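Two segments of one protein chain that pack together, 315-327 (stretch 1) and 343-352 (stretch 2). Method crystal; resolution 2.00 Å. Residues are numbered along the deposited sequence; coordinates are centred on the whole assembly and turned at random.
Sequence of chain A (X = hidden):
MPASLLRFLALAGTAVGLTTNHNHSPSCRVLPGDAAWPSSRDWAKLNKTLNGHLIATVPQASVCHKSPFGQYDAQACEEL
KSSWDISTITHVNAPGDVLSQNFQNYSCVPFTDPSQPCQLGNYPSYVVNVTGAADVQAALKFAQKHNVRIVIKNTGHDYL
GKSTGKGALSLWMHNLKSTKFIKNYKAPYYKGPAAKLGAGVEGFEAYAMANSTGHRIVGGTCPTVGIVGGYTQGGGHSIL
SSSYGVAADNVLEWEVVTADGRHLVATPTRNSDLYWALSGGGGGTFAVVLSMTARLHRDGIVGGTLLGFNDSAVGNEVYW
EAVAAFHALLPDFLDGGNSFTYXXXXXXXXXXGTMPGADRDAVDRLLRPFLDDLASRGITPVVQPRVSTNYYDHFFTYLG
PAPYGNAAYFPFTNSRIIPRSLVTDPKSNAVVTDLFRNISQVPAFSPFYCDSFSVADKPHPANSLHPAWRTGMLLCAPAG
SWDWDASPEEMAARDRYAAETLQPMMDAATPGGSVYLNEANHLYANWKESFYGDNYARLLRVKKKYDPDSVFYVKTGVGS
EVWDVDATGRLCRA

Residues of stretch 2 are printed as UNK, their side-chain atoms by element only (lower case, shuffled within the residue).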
# COMPACT_ATOMS: atom_id res chain seq x y z
N GLY A 315 -28.87 17.21 13.16
CA GLY A 315 -29.05 15.87 13.70
C GLY A 315 -28.42 14.82 12.79
O GLY A 315 -28.14 15.09 11.62
N ASN A 316 -28.23 13.63 13.34
CA ASN A 316 -27.47 12.56 12.68
C ASN A 316 -28.13 12.01 11.41
O ASN A 316 -27.43 11.59 10.48
CB ASN A 316 -27.18 11.42 13.65
CG ASN A 316 -26.01 10.57 13.22
OD1 ASN A 316 -26.18 9.39 12.90
ND2 ASN A 316 -24.82 11.16 13.19
N GLU A 317 -29.46 12.02 11.38
CA GLU A 317 -30.21 11.51 10.24
C GLU A 317 -30.03 12.33 8.96
O GLU A 317 -29.90 11.75 7.87
CB GLU A 317 -31.69 11.34 10.59
CG GLU A 317 -32.04 9.94 11.09
CD GLU A 317 -31.96 8.86 10.00
OE1 GLU A 317 -32.21 9.16 8.81
OE2 GLU A 317 -31.65 7.70 10.34
N VAL A 318 -30.03 13.66 9.10
CA VAL A 318 -29.81 14.58 7.97
C VAL A 318 -28.35 14.51 7.52
O VAL A 318 -28.07 14.55 6.32
CB VAL A 318 -30.25 16.04 8.29
CG1 VAL A 318 -29.84 17.01 7.19
CG2 VAL A 318 -31.76 16.13 8.52
N TYR A 319 -27.44 14.37 8.50
CA TYR A 319 -26.01 14.15 8.24
C TYR A 319 -25.77 12.99 7.27
O TYR A 319 -25.04 13.17 6.29
CB TYR A 319 -25.21 13.93 9.54
CG TYR A 319 -23.80 13.39 9.32
CD1 TYR A 319 -22.77 14.21 8.84
CD2 TYR A 319 -23.51 12.04 9.57
CE1 TYR A 319 -21.49 13.71 8.63
CE2 TYR A 319 -22.23 11.53 9.35
CZ TYR A 319 -21.22 12.37 8.88
OH TYR A 319 -19.96 11.86 8.67
N TRP A 320 -26.38 11.83 7.54
CA TRP A 320 -26.17 10.65 6.69
C TRP A 320 -26.79 10.74 5.30
O TRP A 320 -26.27 10.17 4.34
CB TRP A 320 -26.57 9.36 7.41
CG TRP A 320 -25.56 8.95 8.42
CD1 TRP A 320 -25.73 8.95 9.78
CD2 TRP A 320 -24.20 8.54 8.18
NE1 TRP A 320 -24.57 8.54 10.40
CE2 TRP A 320 -23.61 8.29 9.45
CE3 TRP A 320 -23.43 8.36 7.02
CZ2 TRP A 320 -22.28 7.85 9.59
CZ3 TRP A 320 -22.11 7.93 7.16
CH2 TRP A 320 -21.55 7.68 8.44
N GLU A 321 -27.89 11.49 5.20
CA GLU A 321 -28.48 11.81 3.92
C GLU A 321 -27.58 12.75 3.11
O GLU A 321 -27.52 12.65 1.88
CB GLU A 321 -29.88 12.40 4.10
CG GLU A 321 -30.88 11.39 4.65
CD GLU A 321 -32.25 11.97 4.91
OE1 GLU A 321 -32.44 13.21 4.87
OE2 GLU A 321 -33.17 11.16 5.17
N ALA A 322 -26.88 13.64 3.83
CA ALA A 322 -25.98 14.61 3.22
C ALA A 322 -24.70 13.97 2.68
O ALA A 322 -24.13 14.43 1.68
CB ALA A 322 -25.66 15.73 4.20
N VAL A 323 -24.27 12.89 3.34
CA VAL A 323 -23.12 12.05 2.93
C VAL A 323 -23.51 11.23 1.69
O VAL A 323 -22.76 11.19 0.70
CB VAL A 323 -22.65 11.14 4.11
CG1 VAL A 323 -21.68 10.06 3.65
CG2 VAL A 323 -22.05 11.98 5.24
N ALA A 324 -24.66 10.57 1.77
CA ALA A 324 -25.31 9.94 0.60
C ALA A 324 -25.35 10.86 -0.63
O ALA A 324 -25.00 10.43 -1.73
CB ALA A 324 -26.72 9.47 0.97
N ALA A 325 -25.74 12.12 -0.41
CA ALA A 325 -25.85 13.13 -1.48
C ALA A 325 -24.50 13.63 -1.98
O ALA A 325 -24.32 13.82 -3.18
CB ALA A 325 -26.70 14.30 -1.00
N PHE A 326 -23.56 13.85 -1.06
CA PHE A 326 -22.16 14.15 -1.38
C PHE A 326 -21.60 13.10 -2.34
O PHE A 326 -20.96 13.45 -3.35
CB PHE A 326 -21.34 14.21 -0.09
CG PHE A 326 -19.84 14.31 -0.28
CD1 PHE A 326 -19.23 15.53 -0.53
CD2 PHE A 326 -19.04 13.17 -0.14
CE1 PHE A 326 -17.85 15.62 -0.68
CE2 PHE A 326 -17.66 13.25 -0.29
CZ PHE A 326 -17.06 14.48 -0.56
N HIS A 327 -21.85 11.83 -2.01
CA HIS A 327 -21.44 10.71 -2.84
C HIS A 327 -22.07 10.76 -4.23
O HIS A 327 -21.36 10.61 -5.23
CB HIS A 327 -21.80 9.39 -2.18
CG HIS A 327 -20.87 9.00 -1.08
ND1 HIS A 327 -21.20 8.05 -0.14
CD2 HIS A 327 -19.62 9.43 -0.77
CE1 HIS A 327 -20.19 7.90 0.70
NE2 HIS A 327 -19.22 8.72 0.33
N UNK A 343 -12.49 11.84 5.27
CA UNK A 343 -12.69 11.07 6.49
C UNK A 343 -14.19 11.00 6.77
O UNK A 343 -14.88 12.02 6.79
c UNK A 343 -11.98 11.75 7.65
o UNK A 343 -12.07 10.97 8.83
N UNK A 344 -14.69 9.78 6.95
CA UNK A 344 -16.10 9.56 7.26
C UNK A 344 -16.18 9.21 8.76
O UNK A 344 -15.78 8.12 9.16
c UNK A 344 -16.74 8.42 6.41
c UNK A 344 -16.56 8.67 4.92
c UNK A 344 -18.22 8.26 6.73
N UNK A 345 -16.70 10.13 9.56
CA UNK A 345 -16.98 9.86 10.97
C UNK A 345 -18.46 9.69 11.25
O UNK A 345 -19.30 9.98 10.39
N UNK A 346 -18.78 9.25 12.47
CA UNK A 346 -20.15 9.03 12.94
C UNK A 346 -21.00 10.31 12.99
O UNK A 346 -22.22 10.25 12.94
c UNK A 346 -20.12 8.36 14.33
n UNK A 346 -21.76 7.86 16.06
o UNK A 346 -22.21 7.23 13.93
c UNK A 346 -21.46 7.77 14.76
N UNK A 347 -20.33 11.47 13.09
CA UNK A 347 -21.00 12.76 13.26
C UNK A 347 -20.48 13.85 12.32
O UNK A 347 -21.12 14.89 12.18
c UNK A 347 -20.88 13.25 14.72
c UNK A 347 -21.25 12.19 15.73
o UNK A 347 -20.37 11.53 16.29
n UNK A 347 -22.55 11.99 15.96
N UNK A 348 -19.32 13.63 11.70
CA UNK A 348 -18.73 14.61 10.78
C UNK A 348 -17.98 13.98 9.62
O UNK A 348 -17.49 12.85 9.74
o UNK A 348 -16.69 15.05 12.01
c UNK A 348 -17.86 15.64 11.50
N UNK A 349 -17.92 14.71 8.50
CA UNK A 349 -17.14 14.35 7.31
C UNK A 349 -16.17 15.49 6.98
O UNK A 349 -16.57 16.65 6.88
c UNK A 349 -18.05 14.04 6.10
c UNK A 349 -17.39 13.48 4.82
c UNK A 349 -17.05 14.56 3.79
c UNK A 349 -18.25 12.39 4.19
N UNK A 350 -14.91 15.13 6.79
CA UNK A 350 -13.87 16.10 6.46
C UNK A 350 -13.21 15.66 5.18
O UNK A 350 -12.65 14.56 5.12
o UNK A 350 -13.49 16.54 8.81
c UNK A 350 -11.81 17.32 7.26
c UNK A 350 -12.82 16.22 7.59
N UNK A 351 -13.27 16.51 4.17
CA UNK A 351 -12.75 16.19 2.85
C UNK A 351 -11.70 17.18 2.42
O UNK A 351 -11.79 18.37 2.72
c UNK A 351 -13.87 16.17 1.83
N UNK A 352 -10.70 16.65 1.72
CA UNK A 352 -9.69 17.45 1.04
C UNK A 352 -9.83 17.27 -0.46
O UNK A 352 -9.78 16.14 -0.96
c UNK A 352 -8.28 17.05 1.47
c UNK A 352 -6.97 16.10 4.93
c UNK A 352 -8.16 18.20 5.12
c UNK A 352 -8.01 17.09 2.96
c UNK A 352 -7.42 17.17 5.70
c UNK A 352 -7.27 16.07 3.57
c UNK A 352 -8.44 18.17 3.76
o UNK A 352 -7.12 17.20 7.05

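Position 343 carries one carbon followed by one oxygen. This short hydroxyl side chain stays beyond reach of stretch 1, and the residue is Ser343. Its backbone pairs with position 350 in both directions, N to O at 2.7 Å and O to N at 3.1 Å, which sets the two arms of the hairpin side by side.

Position 344 has three carbons, two of them borne on the first. One branch lies 4.4 Å from Tyr319 OH and 3.8 Å from Trp320 CH2. Branching at CB with carbon alone identifies Val344, and the atom concerned is CG1.

Position 345 has no side-chain atoms, so it is Gly345. An ideal CB here would sit 3.0 Å from the O of position 348, a crowded site. Its own O accepts a hydrogen bond from Tyr319 OH at 2.6 Å, near the plane of the ring.

Position 346 shows two carbons, the second carrying one oxygen and one nitrogen. That is a short amide, Asn346. CA-to-CB points away, yet the end returns to bring OD1 within 4.4 Å of Trp320 CZ2. Its backbone O accepts a hydrogen bond from Asn316 ND2 at 2.8 Å, with an N-H...O angle of 153°.

Position 347 repeats the amide pattern, two carbons with oxygen and nitrogen on the second: Asn347. Its ND2 lies 3.7 Å from Asn316 ND2, while its backbone O lies over one face of the Tyr319 ring, 3.8 Å from CE1.

Position 348 has one carbon and one oxygen, pointing away from the helix: Ser348. Its backbone O accepts from Gly345 N at 2.8 Å, closing the turn, and lies 2.9 Å from Tyr319 OH.

Position 349 has four carbons forked at the second, hence Leu349. It points toward the helix: CD1 is 4.0 Å from Val323 CG2, and CD2 lies over one face of the Phe326 ring, 4.3 Å from CE2.

Position 350 has one carbon carrying an oxygen and a carbon, out of reach of stretch 1: Thr350. Position 351 has a single carbon, 4.3 Å from Phe326 CZ: Ala351. Position 352 bears a six-carbon ring with an oxygen, also out of reach: Tyr352.

The contact joins a polar end to an apolar one. Near the helix start, Asn316 and Tyr319 donate to carbonyls of the turn, so backbone atoms supply both acceptors. Farther along, Val323 and Phe326 meet the alternate strand residues Leu349 and Ala351, with the helix and strand axes 30° apart and 9.7 Å at closest approach.

Stretch 2 343-352: SVGNNSLTAY
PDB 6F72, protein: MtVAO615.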